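Local coordinates for protein translation initiation factor eIF2B subunit delta (Schizosaccharomyces pombe, PDB 5B04) that serves as a component of the eIF2B complex, which catalyses the exchange of GDP for GTP on the gamma subunit of initiation factor eIF2, at residues I265-L275 with K292-S301. Residues are numbered along the deposited sequence; the frame is centred on the assembly and turned at random.
Sequences IQDGDVILTYL and KKFRVVVVDS
A chi1 of 171°, with CG turned away from the backbone N, lays the Y274 ring beside V299, Y274 CD1 3.8 Å from V299 CG1 and the ring edge turned to the V299 carbonyl. In R295, CG sits between the backbone N and the carbonyl carbon (chi1 59°) and the chain runs extended to NE, alongside V270. The V270 methyls cover one guanidinium face, V270 CG2 3.5 Å from R295 NE. On that side of the sheet V270 CG1 also meets V297 CG2, and L272 CD2 rests on V299 CG2 at 3.7 Å. Y274 OH meets S301 CB, and both residues pack on A268 of the neighbouring beta subunit. Cut back to an alanine, Y274 would probably leave V299 CG1 and S301 CB without their aromatic neighbour and thin that packing. Strands 269-274 and 294-300 run parallel, joined by helix 278-289 as a beta-alpha-beta crossover in the Rossmann-like sheet. Alternating backbone bonds run from R295 N to D269 O through to L275 N to V299 O (3.0 Å). On the opposite face, I271 CD1 approaches F294 CD2 at 4.1 Å, the phenyl packing on L284 and A287. Before the strands, G268 N bonds K293 O, and K292 NZ bonds I265 O.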
# COMPACT_ATOMS: atom_id res chain seq x y z
N ILE G 265 17.58 -27.57 13.85
CA ILE G 265 18.28 -26.83 14.90
C ILE G 265 19.76 -27.22 14.93
O ILE G 265 20.10 -28.40 14.95
CB ILE G 265 17.66 -27.08 16.28
CG1 ILE G 265 16.19 -26.66 16.29
CG2 ILE G 265 18.44 -26.35 17.36
CD1 ILE G 265 15.48 -26.92 17.60
N GLN G 266 20.62 -26.21 14.93
CA GLN G 266 22.06 -26.43 14.94
C GLN G 266 22.67 -25.89 16.23
O GLN G 266 22.07 -25.05 16.90
CB GLN G 266 22.71 -25.77 13.72
CG GLN G 266 22.06 -26.19 12.41
CD GLN G 266 22.02 -25.06 11.40
OE1 GLN G 266 22.82 -24.12 11.45
NE2 GLN G 266 21.07 -25.13 10.47
N ASP G 267 23.85 -26.37 16.59
CA ASP G 267 24.51 -25.94 17.81
C ASP G 267 24.91 -24.47 17.74
O ASP G 267 25.67 -24.06 16.86
CB ASP G 267 25.74 -26.80 18.11
CG ASP G 267 25.38 -28.14 18.72
OD1 ASP G 267 24.21 -28.31 19.12
OD2 ASP G 267 26.27 -29.01 18.82
N GLY G 268 24.40 -23.68 18.68
CA GLY G 268 24.69 -22.26 18.73
C GLY G 268 23.52 -21.43 18.26
O GLY G 268 23.61 -20.20 18.18
N ASP G 269 22.41 -22.09 17.95
CA ASP G 269 21.21 -21.41 17.49
C ASP G 269 20.59 -20.54 18.57
O ASP G 269 20.57 -20.90 19.75
CB ASP G 269 20.17 -22.42 16.99
CG ASP G 269 20.29 -22.69 15.50
OD1 ASP G 269 20.89 -21.86 14.79
OD2 ASP G 269 19.76 -23.73 15.04
N VAL G 270 20.08 -19.38 18.15
CA VAL G 270 19.27 -18.54 19.02
C VAL G 270 17.86 -18.50 18.46
O VAL G 270 17.58 -17.79 17.49
CB VAL G 270 19.85 -17.12 19.14
CG1 VAL G 270 18.97 -16.26 20.04
CG2 VAL G 270 21.27 -17.17 19.68
N ILE G 271 16.97 -19.27 19.07
CA ILE G 271 15.65 -19.52 18.50
C ILE G 271 14.56 -18.65 19.12
O ILE G 271 14.46 -18.54 20.34
CB ILE G 271 15.27 -21.00 18.66
CG1 ILE G 271 16.28 -21.88 17.92
CG2 ILE G 271 13.86 -21.26 18.16
CD1 ILE G 271 16.04 -23.36 18.09
N LEU G 272 13.74 -18.04 18.27
CA LEU G 272 12.66 -17.18 18.72
C LEU G 272 11.31 -17.89 18.66
O LEU G 272 10.87 -18.30 17.59
CB LEU G 272 12.62 -15.89 17.89
CG LEU G 272 11.82 -14.68 18.39
CD1 LEU G 272 12.33 -13.42 17.73
CD2 LEU G 272 10.32 -14.83 18.13
N THR G 273 10.63 -17.94 19.79
CA THR G 273 9.29 -18.43 19.81
C THR G 273 8.41 -17.34 20.34
O THR G 273 8.81 -16.66 21.23
CB THR G 273 9.14 -19.60 20.74
OG1 THR G 273 7.76 -19.93 20.86
CG2 THR G 273 9.66 -19.24 22.06
N TYR G 274 7.23 -17.19 19.78
CA TYR G 274 6.35 -16.13 20.19
C TYR G 274 5.24 -16.77 20.99
O TYR G 274 4.72 -17.79 20.64
CB TYR G 274 5.96 -15.33 18.97
CG TYR G 274 4.89 -14.31 19.15
CD1 TYR G 274 4.95 -13.38 20.15
CD2 TYR G 274 3.84 -14.26 18.31
CE1 TYR G 274 3.97 -12.45 20.31
CE2 TYR G 274 2.86 -13.34 18.47
CZ TYR G 274 2.93 -12.45 19.46
OH TYR G 274 1.94 -11.54 19.58
N LEU G 275 4.85 -16.13 22.07
CA LEU G 275 3.77 -16.61 22.89
C LEU G 275 3.89 -17.97 23.54
O LEU G 275 4.87 -18.25 24.16
CB LEU G 275 2.52 -16.36 22.10
CG LEU G 275 2.39 -14.85 21.93
CD1 LEU G 275 1.24 -14.51 21.04
CD2 LEU G 275 2.19 -14.20 23.26
N LYS G 292 21.05 -30.66 22.23
CA LYS G 292 21.39 -29.58 21.31
C LYS G 292 21.71 -28.31 22.10
O LYS G 292 20.98 -27.95 23.02
CB LYS G 292 20.25 -29.31 20.33
CG LYS G 292 19.93 -30.49 19.41
CD LYS G 292 20.23 -30.15 17.96
CE LYS G 292 19.68 -31.22 17.02
NZ LYS G 292 19.94 -30.88 15.59
N LYS G 293 22.81 -27.65 21.75
CA LYS G 293 23.20 -26.42 22.43
C LYS G 293 22.59 -25.20 21.76
O LYS G 293 22.99 -24.81 20.66
CB LYS G 293 24.73 -26.29 22.47
CG LYS G 293 25.49 -27.59 22.34
CD LYS G 293 26.95 -27.33 22.00
CE LYS G 293 27.53 -26.27 22.92
NZ LYS G 293 29.01 -26.24 22.87
N PHE G 294 21.62 -24.59 22.43
CA PHE G 294 20.92 -23.44 21.90
C PHE G 294 20.28 -22.65 23.03
O PHE G 294 20.19 -23.14 24.16
CB PHE G 294 19.85 -23.87 20.90
CG PHE G 294 18.73 -24.67 21.51
CD1 PHE G 294 18.88 -26.03 21.73
CD2 PHE G 294 17.54 -24.06 21.87
CE1 PHE G 294 17.85 -26.76 22.30
CE2 PHE G 294 16.52 -24.78 22.44
CZ PHE G 294 16.67 -26.14 22.65
N ARG G 295 19.84 -21.43 22.73
CA ARG G 295 19.06 -20.66 23.69
C ARG G 295 17.80 -20.13 23.01
O ARG G 295 17.77 -19.94 21.80
CB ARG G 295 19.88 -19.52 24.29
CG ARG G 295 20.43 -18.52 23.29
CD ARG G 295 21.26 -17.47 24.01
NE ARG G 295 21.92 -16.54 23.09
CZ ARG G 295 21.50 -15.30 22.85
NH1 ARG G 295 20.42 -14.84 23.46
NH2 ARG G 295 22.16 -14.53 22.00
N VAL G 296 16.76 -19.90 23.81
CA VAL G 296 15.47 -19.50 23.29
C VAL G 296 15.15 -18.04 23.60
O VAL G 296 15.36 -17.58 24.72
CB VAL G 296 14.34 -20.40 23.85
CG1 VAL G 296 12.98 -19.94 23.35
CG2 VAL G 296 14.59 -21.85 23.48
N VAL G 297 14.64 -17.32 22.61
CA VAL G 297 14.13 -15.98 22.83
C VAL G 297 12.61 -16.00 22.81
O VAL G 297 11.99 -16.32 21.79
CB VAL G 297 14.64 -14.98 21.77
CG1 VAL G 297 13.93 -13.65 21.92
CG2 VAL G 297 16.14 -14.81 21.89
N VAL G 298 12.00 -15.67 23.95
CA VAL G 298 10.55 -15.66 24.06
C VAL G 298 10.00 -14.24 23.92
O VAL G 298 10.32 -13.36 24.71
CB VAL G 298 10.08 -16.25 25.40
CG1 VAL G 298 8.57 -16.11 25.54
CG2 VAL G 298 10.50 -17.70 25.51
N VAL G 299 9.17 -14.04 22.90
CA VAL G 299 8.53 -12.75 22.68
C VAL G 299 7.09 -12.78 23.17
O VAL G 299 6.30 -13.62 22.75
CB VAL G 299 8.56 -12.35 21.19
CG1 VAL G 299 7.79 -11.06 20.97
CG2 VAL G 299 10.00 -12.20 20.71
N ASP G 300 6.75 -11.86 24.07
CA ASP G 300 5.42 -11.82 24.65
C ASP G 300 4.64 -10.60 24.16
O ASP G 300 5.19 -9.75 23.46
CB ASP G 300 5.51 -11.81 26.18
CG ASP G 300 4.33 -12.50 26.84
OD1 ASP G 300 3.30 -12.69 26.17
OD2 ASP G 300 4.45 -12.86 28.03
N SER G 301 3.36 -10.53 24.52
CA SER G 301 2.52 -9.40 24.12
C SER G 301 1.34 -9.21 25.06
O SER G 301 0.96 -10.11 25.80
CB SER G 301 2.03 -9.59 22.69
OG SER G 301 1.20 -8.51 22.30